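PDB 4IUS: GCN5-related N-acetyltransferase from Kribbella flavida, which probably transfers an acyl group, most likely acetyl from acetyl-coenzyme A, to an amine-bearing acceptor, as other members of the GNAT family do. Local coordinates for residues A[14-22]-A[29-37]; A[104-114]-A[215-226]. The protein carries 1 engineered substitution. All coordinates share one frame; numbering follows the deposited sequence. Where two conformers were deposited one is given.

Contact 1: residues A[14-22]-A[29-37]; sequences QLQGLVRSR and PLVGLLHDE. With SO4 (sulfate ion), chain C; SO4 (sulfate ion), chain D.
With CG trans to the backbone nitrogen (chi1 178°), Leu15 swings its CD1 methyl round onto strand 30-35, where it rests 3.8 Å from Val31 CG1. Leu33 takes the other common setting, CG trans to the carbonyl carbon (chi1 -61°), which spreads its two methyls beneath the last turn of the helix. The Leu33 and Leu18 side chains cross at about a right angle, with CD1 of Leu33 3.7 Å from CD1 of Leu18, while Leu33 CD2 touches Val19 CG1 at 3.8 Å.

Beyond the helix, Arg22 runs an extended chain past the same leucine, its CD 3.9 Å from Leu33 CB. The guanidinium then lies between two side chains: Leu18 CD2 sits over the centre of one face, and the edge of the His35 imidazole meets the opposite face, CD2 being 4.0 Å from Arg22 CZ. The two planes are 68° apart, so this is no parallel stack. NH1 donates in the guanidinium plane to a lone pair of Leu18 O (3.1 Å), and NE to Leu42 O; two bonds thus fix its rotation, and the charge probably stabilises carbonyls at the helix end.

No direct hydrogen bond joins the segments. One water links Ser21 O to Asp36 N, and another lies between Ser21 OG and His35 NE2.

Helix 59-71 receives Leu30 and Leu34 on the other side of the strand. The whole is a layered alpha/beta arrangement, in which helix 6-19 leads directly into the hairpin of strands 22-27 and 30-35 and packs against it.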
loop_
_atom_site.group_PDB
_atom_site.type_symbol
_atom_site.label_atom_id
_atom_site.label_comp_id
_atom_site.label_asym_id
_atom_site.label_seq_id
_atom_site.Cartn_x
_atom_site.Cartn_y
_atom_site.Cartn_z
ATOM N N GLN A 14 -5.105 -3.787 6.492
ATOM C CA GLN A 14 -4.942 -2.433 6.011
ATOM C C GLN A 14 -5.692 -1.452 6.917
ATOM O O GLN A 14 -5.167 -0.420 7.316
ATOM C CB GLN A 14 -5.430 -2.326 4.573
ATOM C CG GLN A 14 -5.207 -0.981 3.932
ATOM C CD GLN A 14 -5.872 -0.945 2.585
ATOM O OE1 GLN A 14 -5.213 -1.063 1.563
ATOM N NE2 GLN A 14 -7.198 -0.858 2.580
ATOM N N LEU A 15 -6.936 -1.783 7.242
ATOM C CA LEU A 15 -7.718 -0.929 8.133
ATOM C C LEU A 15 -7.053 -0.767 9.497
ATOM O O LEU A 15 -6.939 0.338 10.010
ATOM C CB LEU A 15 -9.128 -1.456 8.267
ATOM C CG LEU A 15 -10.091 -0.741 9.188
ATOM C CD1 LEU A 15 -10.261 0.725 8.854
ATOM C CD2 LEU A 15 -11.424 -1.474 9.244
ATOM N N GLN A 16 -6.629 -1.887 10.070
ATOM C CA GLN A 16 -5.960 -1.887 11.361
ATOM C C GLN A 16 -4.745 -0.953 11.338
ATOM O O GLN A 16 -4.508 -0.178 12.288
ATOM C CB GLN A 16 -5.551 -3.319 11.733
ATOM C CG GLN A 16 -4.936 -3.483 13.108
ATOM C CD GLN A 16 -4.514 -4.908 13.396
ATOM O OE1 GLN A 16 -4.966 -5.863 12.752
ATOM N NE2 GLN A 16 -3.639 -5.061 14.366
ATOM N N GLY A 17 -3.979 -0.973 10.237
ATOM C CA GLY A 17 -2.820 -0.071 10.106
ATOM C C GLY A 17 -3.225 1.388 9.977
ATOM O O GLY A 17 -2.654 2.279 10.641
ATOM N N LEU A 18 -4.233 1.636 9.168
ATOM C CA LEU A 18 -4.622 3.004 8.857
ATOM C C LEU A 18 -5.167 3.738 10.074
ATOM O O LEU A 18 -4.952 4.942 10.234
ATOM C CB LEU A 18 -5.661 3.054 7.750
ATOM C CG LEU A 18 -5.147 2.727 6.339
ATOM C CD1 LEU A 18 -6.312 2.456 5.389
ATOM C CD2 LEU A 18 -4.243 3.823 5.762
ATOM N N VAL A 19 -5.928 3.031 10.915
ATOM C CA VAL A 19 -6.583 3.675 12.046
ATOM C C VAL A 19 -5.617 4.089 13.145
ATOM O O VAL A 19 -5.976 4.883 13.989
ATOM C CB VAL A 19 -7.710 2.831 12.672
ATOM C CG1 VAL A 19 -8.827 2.529 11.683
ATOM C CG2 VAL A 19 -7.203 1.568 13.323
ATOM N N ARG A 20 -4.383 3.579 13.134
ATOM C CA ARG A 20 -3.418 3.982 14.149
ATOM C C ARG A 20 -3.119 5.477 14.093
ATOM O O ARG A 20 -2.679 6.017 15.109
ATOM C CB ARG A 20 -2.122 3.200 14.038
ATOM C CG ARG A 20 -2.284 1.703 14.234
ATOM C CD ARG A 20 -0.976 0.995 13.960
ATOM N NE ARG A 20 -1.051 -0.441 14.240
ATOM C CZ ARG A 20 -0.523 -1.415 13.480
ATOM N NH1 ARG A 20 0.107 -1.152 12.353
ATOM N NH2 ARG A 20 -0.622 -2.667 13.871
ATOM N N SER A 21 -3.295 6.119 12.937
ATOM C CA SER A 21 -2.976 7.532 12.794
ATOM C C SER A 21 -4.083 8.397 12.172
ATOM O O SER A 21 -3.852 9.524 11.750
ATOM C CB SER A 21 -1.688 7.700 11.983
ATOM O OG SER A 21 -1.866 7.207 10.695
ATOM N N ARG A 22 -5.284 7.856 12.084
ATOM C CA ARG A 22 -6.409 8.549 11.471
ATOM C C ARG A 22 -7.663 8.452 12.309
ATOM O O ARG A 22 -7.925 7.417 12.927
ATOM C CB ARG A 22 -6.678 7.991 10.081
ATOM C CG ARG A 22 -5.535 8.217 9.104
ATOM C CD ARG A 22 -5.627 7.399 7.881
ATOM N NE ARG A 22 -4.508 7.593 7.010
ATOM C CZ ARG A 22 -3.326 7.014 7.101
ATOM N NH1 ARG A 22 -3.040 6.232 8.111
ATOM N NH2 ARG A 22 -2.418 7.265 6.156
ATOM N N PRO A 29 -21.412 0.263 6.145
ATOM C CA PRO A 29 -20.352 -0.556 5.623
ATOM C C PRO A 29 -19.102 0.192 5.239
ATOM O O PRO A 29 -18.176 -0.428 4.743
ATOM C CB PRO A 29 -20.989 -1.171 4.384
ATOM C CG PRO A 29 -21.904 -0.098 3.910
ATOM C CD PRO A 29 -22.475 0.505 5.137
ATOM N N LEU A 30 -19.057 1.506 5.467
ATOM C CA LEU A 30 -17.884 2.310 5.092
ATOM C C LEU A 30 -17.282 2.959 6.334
ATOM O O LEU A 30 -17.992 3.267 7.293
ATOM C CB LEU A 30 -18.291 3.438 4.141
ATOM C CG LEU A 30 -18.973 3.013 2.862
ATOM C CD1 LEU A 30 -19.423 4.246 2.110
ATOM C CD2 LEU A 30 -18.059 2.130 2.064
ATOM N N VAL A 31 -15.978 3.222 6.266
ATOM C CA VAL A 31 -15.342 4.045 7.282
ATOM C C VAL A 31 -14.461 5.069 6.598
ATOM O O VAL A 31 -13.600 4.738 5.775
ATOM C CB VAL A 31 -14.553 3.245 8.348
ATOM C CG1 VAL A 31 -13.498 2.318 7.755
ATOM C CG2 VAL A 31 -13.988 4.176 9.424
ATOM N N GLY A 32 -14.709 6.326 6.931
ATOM C CA GLY A 32 -13.836 7.415 6.490
ATOM C C GLY A 32 -12.703 7.586 7.469
ATOM O O GLY A 32 -12.884 7.477 8.677
ATOM N N LEU A 33 -11.526 7.826 6.955
ATOM C CA LEU A 33 -10.295 7.883 7.743
ATOM C C LEU A 33 -9.606 9.209 7.439
ATOM O O LEU A 33 -9.174 9.467 6.319
ATOM C CB LEU A 33 -9.409 6.718 7.404
ATOM C CG LEU A 33 -10.006 5.338 7.675
ATOM C CD1 LEU A 33 -9.181 4.246 6.961
ATOM C CD2 LEU A 33 -10.173 5.041 9.169
ATOM N N LEU A 34 -9.534 10.072 8.455
ATOM C CA LEU A 34 -9.036 11.457 8.298
ATOM C C LEU A 34 -7.714 11.611 9.067
ATOM O O LEU A 34 -7.651 11.438 10.286
ATOM C CB LEU A 34 -10.097 12.476 8.776
ATOM C CG LEU A 34 -11.294 12.634 7.836
ATOM C CD1 LEU A 34 -12.552 13.209 8.490
ATOM C CD2 LEU A 34 -10.933 13.452 6.604
ATOM N N HIS A 35 -6.669 11.979 8.345
ATOM C CA HIS A 35 -5.351 12.214 8.914
ATOM C C HIS A 35 -5.285 13.608 9.490
ATOM O O HIS A 35 -6.079 14.471 9.125
ATOM C CB HIS A 35 -4.352 12.035 7.800
ATOM C CG HIS A 35 -2.955 11.821 8.253
ATOM N ND1 HIS A 35 -2.088 12.837 8.572
ATOM C CD2 HIS A 35 -2.280 10.638 8.467
ATOM C CE1 HIS A 35 -0.921 12.287 8.964
ATOM N NE2 HIS A 35 -1.032 10.961 8.900
ATOM N N ASP A 36 -4.344 13.854 10.392
ATOM C CA ASP A 36 -4.095 15.227 10.837
ATOM C C ASP A 36 -3.677 16.148 9.677
ATOM O O ASP A 36 -4.105 17.290 9.599
ATOM C CB ASP A 36 -3.026 15.258 11.949
ATOM C CG ASP A 36 -3.531 14.703 13.300
ATOM O OD1 ASP A 36 -4.742 14.454 13.470
ATOM O OD2 ASP A 36 -2.701 14.538 14.213
ATOM N N GLU A 37 -2.824 15.641 8.792
ATOM C CA GLU A 37 -2.341 16.419 7.648
ATOM C C GLU A 37 -3.367 16.459 6.518
ATOM O O GLU A 37 -4.168 15.559 6.381
ATOM C CB GLU A 37 -1.039 15.836 7.108
ATOM C CG GLU A 37 0.123 15.829 8.095
ATOM C CD GLU A 37 1.426 15.267 7.503
ATOM O OE1 GLU A 37 1.451 14.882 6.310
ATOM O OE2 GLU A 37 2.434 15.205 8.237
HETATM S S SO4 C . -2.769 -2.399 16.947
HETATM O O1 SO4 C . -1.788 -3.393 16.461
HETATM O O2 SO4 C . -2.428 -1.061 16.416
HETATM O O3 SO4 C . -4.109 -2.706 16.398
HETATM O O4 SO4 C . -2.767 -2.350 18.418
HETATM S S SO4 D . -2.155 -8.293 15.907
HETATM O O1 SO4 D . -1.605 -9.586 15.451
HETATM O O2 SO4 D . -1.838 -7.189 14.965
HETATM O O3 SO4 D . -3.619 -8.361 16.056
HETATM O O4 SO4 D . -1.583 -8.033 17.232
HETATM O O HOH W 1 -2.809 11.921 11.897
HETATM O O HOH W 2 0.427 8.550 9.610
#

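Contact 2: residues A[104-114]-A[215-226]; sequences PPLLAVEPGDL and FEVGGATLAWLT. With EDO (1,2-ethanediol), chain E.
Pro111 lies over one face of the Phe215 ring in a CH-pi contact, its CG 3.6 Å from the ring centroid and only 8° off the normal. Phe215 CZ, at the far end of that ring, reaches Val109 O at 3.5 Å, so the carbonyl oxygen meets the edge of the ring near its plane. Leu114 CD2 adds a looser apolar touch at Phe215 CD2. Were Phe215 replaced by an alanine, the underside of Pro111 would probably be left with a gap and the turn after strand 105-109 without its packing on the helix end.

Next to this cluster the backbones pair antiparallel. Val109 and Ala223 exchange two hydrogen bonds, as do Leu107 and Leu225; Leu107 N reaches Leu225 O at 2.9 Å in a nearly straight bond. Between them, Ala108 and Trp224 form a non-hydrogen-bonded pair. Past Leu225, Thr226 OG1 donates to Pro105 O (2.8 Å) from above the carbonyl plane.

On the Trp224 side, its CG occupies the position between the backbone nitrogen and carbonyl carbon (chi1 67°), laying the indole alongside Leu106, whose CD2 is 3.7 Å from Trp224 CZ3. The indole NE1 gives its hydrogen to ethanediol O1 at 3.1 Å. At the exposed end, one water donates to both Glu110 OE2 and Thr221 O.

Further out, Thr207 and Thr211 of helix 202-216 back Leu225, Val109 and Ala223, while strands 185-193 and 242-251 flank the pair in the mixed sheet. Strand 185-193, the helix and strand 222-225 make a beta-alpha-beta crossover of the GNAT core.

The backbone bonds therefore set the register, apolar side chains pack on both faces, and the Glu110-Thr221 link goes through water.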
loop_
_atom_site.group_PDB
_atom_site.type_symbol
_atom_site.label_atom_id
_atom_site.label_comp_id
_atom_site.label_asym_id
_atom_site.label_seq_id
_atom_site.Cartn_x
_atom_site.Cartn_y
_atom_site.Cartn_z
ATOM N N PRO A 104 -6.160 -2.215 -9.487
ATOM C CA PRO A 104 -4.823 -2.836 -9.503
ATOM C C PRO A 104 -4.801 -4.199 -8.837
ATOM O O PRO A 104 -5.518 -4.455 -7.877
ATOM C CB PRO A 104 -3.971 -1.853 -8.736
ATOM C CG PRO A 104 -4.851 -0.804 -8.203
ATOM C CD PRO A 104 -6.234 -1.027 -8.631
ATOM N N PRO A 105 -3.910 -5.072 -9.300
ATOM C CA PRO A 105 -3.820 -6.378 -8.690
ATOM C C PRO A 105 -3.073 -6.316 -7.376
ATOM O O PRO A 105 -2.092 -5.562 -7.256
ATOM C CB PRO A 105 -3.068 -7.190 -9.753
ATOM C CG PRO A 105 -2.189 -6.158 -10.401
ATOM C CD PRO A 105 -3.000 -4.902 -10.407
ATOM N N LEU A 106 -3.469 -7.161 -6.444
ATOM C CA LEU A 106 -2.736 -7.342 -5.215
ATOM C C LEU A 106 -2.021 -8.683 -5.307
ATOM O O LEU A 106 -2.653 -9.732 -5.449
ATOM C CB LEU A 106 -3.638 -7.323 -3.984
ATOM C CG LEU A 106 -4.438 -6.057 -3.739
ATOM C CD1 LEU A 106 -4.959 -6.118 -2.301
ATOM C CD2 LEU A 106 -3.593 -4.799 -3.981
ATOM N N LEU A 107 -0.699 -8.613 -5.258
ATOM C CA LEU A 107 0.181 -9.765 -5.316
ATOM C C LEU A 107 0.664 -10.066 -3.908
ATOM O O LEU A 107 0.859 -9.155 -3.112
ATOM C CB LEU A 107 1.385 -9.511 -6.195
ATOM C CG LEU A 107 1.170 -8.934 -7.627
ATOM C CD1 LEU A 107 2.500 -8.846 -8.399
ATOM C CD2 LEU A 107 0.089 -9.588 -8.421
ATOM N N ALA A 108 0.790 -11.330 -3.555
ATOM C CA ALA A 108 1.159 -11.693 -2.193
ATOM C C ALA A 108 2.155 -12.841 -2.153
ATOM O O ALA A 108 2.221 -13.639 -3.088
ATOM C CB ALA A 108 -0.060 -11.989 -1.302
ATOM N N VAL A 109 2.869 -12.945 -1.042
ATOM C CA VAL A 109 3.836 -14.019 -0.858
ATOM C C VAL A 109 3.941 -14.310 0.652
ATOM O O VAL A 109 3.760 -13.436 1.519
ATOM C CB VAL A 109 5.240 -13.660 -1.438
ATOM C CG1 VAL A 109 5.959 -12.568 -0.601
ATOM C CG2 VAL A 109 6.114 -14.916 -1.560
ATOM N N GLU A 110 4.234 -15.568 0.962
ATOM C CA GLU A 110 4.439 -16.033 2.344
ATOM C C GLU A 110 5.919 -16.437 2.505
ATOM O O GLU A 110 6.605 -16.670 1.502
ATOM C CB GLU A 110 3.562 -17.229 2.644
ATOM C CG GLU A 110 2.095 -16.843 2.726
ATOM C CD GLU A 110 1.192 -17.970 3.205
ATOM O OE1 GLU A 110 1.327 -19.113 2.711
ATOM O OE2 GLU A 110 0.321 -17.710 4.071
ATOM N N PRO A 111 6.383 -16.523 3.759
ATOM C CA PRO A 111 7.854 -16.678 3.930
ATOM C C PRO A 111 8.526 -17.844 3.206
ATOM O O PRO A 111 9.638 -17.699 2.666
ATOM C CB PRO A 111 7.984 -16.774 5.459
ATOM C CG PRO A 111 6.868 -15.929 5.962
ATOM C CD PRO A 111 5.727 -16.190 5.037
ATOM N N GLY A 112 7.877 -18.992 3.210
ATOM C CA GLY A 112 8.446 -20.203 2.630
ATOM C C GLY A 112 8.517 -20.143 1.115
ATOM O O GLY A 112 9.164 -20.973 0.501
ATOM N N ASP A 113 7.863 -19.158 0.483
ATOM C CA ASP A 113 7.783 -19.041 -0.981
ATOM C C ASP A 113 8.617 -17.895 -1.545
ATOM O O ASP A 113 8.775 -17.779 -2.756
ATOM C CB ASP A 113 6.322 -18.866 -1.385
ATOM C CG ASP A 113 5.476 -20.117 -1.105
ATOM O OD1 ASP A 113 6.005 -21.240 -1.161
ATOM O OD2 ASP A 113 4.266 -19.968 -0.823
ATOM N N LEU A 114 9.149 -17.045 -0.675
ATOM C CA LEU A 114 9.943 -15.913 -1.140
ATOM C C LEU A 114 11.288 -16.409 -1.701
ATOM O O LEU A 114 11.947 -17.284 -1.117
ATOM C CB LEU A 114 10.237 -14.957 0.006
ATOM C CG LEU A 114 11.092 -13.718 -0.343
ATOM C CD1 LEU A 114 10.381 -12.801 -1.333
ATOM C CD2 LEU A 114 11.459 -13.028 0.960
ATOM N N PHE A 215 9.711 -10.311 6.985
ATOM C CA PHE A 215 9.496 -11.638 7.560
ATOM C C PHE A 215 10.495 -11.976 8.667
ATOM O O PHE A 215 10.112 -12.537 9.704
ATOM C CB PHE A 215 9.635 -12.679 6.471
ATOM C CG PHE A 215 8.569 -12.668 5.385
ATOM C CD1 PHE A 215 7.290 -12.197 5.599
ATOM C CD2 PHE A 215 8.841 -13.176 4.147
ATOM C CE1 PHE A 215 6.324 -12.272 4.605
ATOM C CE2 PHE A 215 7.877 -13.250 3.147
ATOM C CZ PHE A 215 6.626 -12.807 3.382
ATOM N N GLU A 216 11.766 -11.682 8.450
ATOM C CA GLU A 216 12.827 -12.134 9.369
ATOM C C GLU A 216 12.944 -11.302 10.615
ATOM O O GLU A 216 13.198 -11.848 11.687
ATOM C CB GLU A 216 14.173 -12.135 8.669
ATOM C CG GLU A 216 14.340 -13.213 7.633
ATOM C CD GLU A 216 15.764 -13.296 7.044
ATOM O OE1 GLU A 216 16.659 -12.446 7.366
ATOM O OE2 GLU A 216 15.972 -14.244 6.256
ATOM N N VAL A 217 12.850 -9.976 10.478
ATOM C CA VAL A 217 12.955 -9.088 11.636
ATOM C C VAL A 217 11.646 -8.354 11.983
ATOM O O VAL A 217 11.457 -7.957 13.119
ATOM C CB VAL A 217 14.126 -8.080 11.511
ATOM C CG1 VAL A 217 15.466 -8.816 11.487
ATOM C CG2 VAL A 217 13.974 -7.167 10.304
ATOM N N GLY A 218 10.741 -8.207 11.026
ATOM C CA GLY A 218 9.482 -7.492 11.269
ATOM C C GLY A 218 8.354 -8.315 11.854
ATOM O O GLY A 218 7.333 -7.769 12.242
ATOM N N GLY A 219 8.489 -9.632 11.801
ATOM C CA GLY A 219 7.459 -10.554 12.319
ATOM C C GLY A 219 6.283 -10.806 11.383
ATOM O O GLY A 219 5.245 -11.379 11.788
ATOM N N ALA A 220 6.417 -10.387 10.127
ATOM C CA ALA A 220 5.311 -10.572 9.177
ATOM C C ALA A 220 5.228 -12.051 8.796
ATOM O O ALA A 220 6.276 -12.721 8.653
ATOM C CB ALA A 220 5.500 -9.720 7.932
ATOM N N THR A 221 4.007 -12.510 8.549
ATOM C CA THR A 221 3.754 -13.829 7.970
ATOM C C THR A 221 3.106 -13.779 6.577
ATOM O O THR A 221 2.930 -14.809 5.926
ATOM C CB THR A 221 2.885 -14.662 8.929
ATOM O OG1 THR A 221 1.609 -14.032 9.072
ATOM C CG2 THR A 221 3.590 -14.789 10.282
ATOM N N LEU A 222 2.753 -12.590 6.138
ATOM C CA LEU A 222 2.201 -12.390 4.807
ATOM C C LEU A 222 2.650 -11.016 4.295
ATOM O O LEU A 222 2.517 -10.028 5.070
ATOM C CB LEU A 222 0.654 -12.476 4.810
ATOM C CG LEU A 222 -0.050 -12.277 3.476
ATOM C CD1 LEU A 222 0.270 -13.381 2.485
ATOM C CD2 LEU A 222 -1.570 -12.125 3.675
ATOM N N ALA A 223 3.116 -10.900 3.038
ATOM C CA ALA A 223 3.467 -9.622 2.427
ATOM C C ALA A 223 2.665 -9.479 1.165
ATOM O O ALA A 223 2.495 -10.447 0.441
ATOM C CB ALA A 223 4.964 -9.538 2.111
ATOM N N TRP A 224 2.172 -8.267 0.891
ATOM C CA TRP A 224 1.480 -7.987 -0.336
ATOM C C TRP A 224 1.964 -6.694 -0.920
ATOM O O TRP A 224 2.522 -5.846 -0.228
ATOM C CB TRP A 224 -0.038 -7.985 -0.175
ATOM C CG TRP A 224 -0.567 -6.880 0.661
ATOM C CD1 TRP A 224 -0.686 -6.840 2.044
ATOM C CD2 TRP A 224 -0.991 -5.577 0.207
ATOM N NE1 TRP A 224 -1.182 -5.623 2.450
ATOM C CE2 TRP A 224 -1.402 -4.835 1.382
ATOM C CE3 TRP A 224 -1.081 -4.961 -1.052
ATOM C CZ2 TRP A 224 -1.898 -3.533 1.295
ATOM C CZ3 TRP A 224 -1.559 -3.639 -1.111
ATOM C CH2 TRP A 224 -1.950 -2.952 0.020
ATOM N N LEU A 225 1.785 -6.556 -2.221
ATOM C CA LEU A 225 2.079 -5.319 -2.942
ATOM C C LEU A 225 1.185 -5.164 -4.139
ATOM O O LEU A 225 0.535 -6.110 -4.571
ATOM C CB LEU A 225 3.524 -5.241 -3.369
ATOM C CG LEU A 225 4.077 -6.307 -4.290
ATOM C CD1 LEU A 225 3.719 -6.005 -5.767
ATOM C CD2 LEU A 225 5.592 -6.465 -4.114
ATOM N N THR A 226 1.089 -3.925 -4.604
ATOM C CA THR A 226 0.501 -3.669 -5.880
ATOM C C THR A 226 1.579 -3.119 -6.821
ATOM O O THR A 226 2.402 -2.323 -6.413
ATOM C CB THR A 226 -0.738 -2.784 -5.755
ATOM O OG1 THR A 226 -1.379 -2.814 -7.016
ATOM C CG2 THR A 226 -0.403 -1.349 -5.409
HETATM C C1 EDO E . -0.412 -3.526 5.830
HETATM O O1 EDO E . -1.509 -3.939 4.995
HETATM C C2 EDO E . -0.798 -3.750 7.288
HETATM O O2 EDO E . -1.301 -2.537 7.886
HETATM O O HOH W 3 0.388 -16.041 6.249
#

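Both contacts are partly buried and about equally far from the centre of the chain, yet they share no helix or strand; their centres are about 22 Å apart. Contact 1 presses a helix onto the small three-stranded sheet through side chains, aliphatic beneath the helix and polar at Arg22 and His35, with waters as the polar links between its segments. Contact 2 joins two neighbouring strands of the large mixed sheet through direct backbone hydrogen bonds, takes in the end of helix 202-216, buries more surface and adds aromatic Phe215 and Trp224 to its aliphatic side chains. Helix 6-19 connects the regions: Arg9 donates to Thr221, and Ala13 O binds the ethanediol that also takes the Trp224 indole hydrogen.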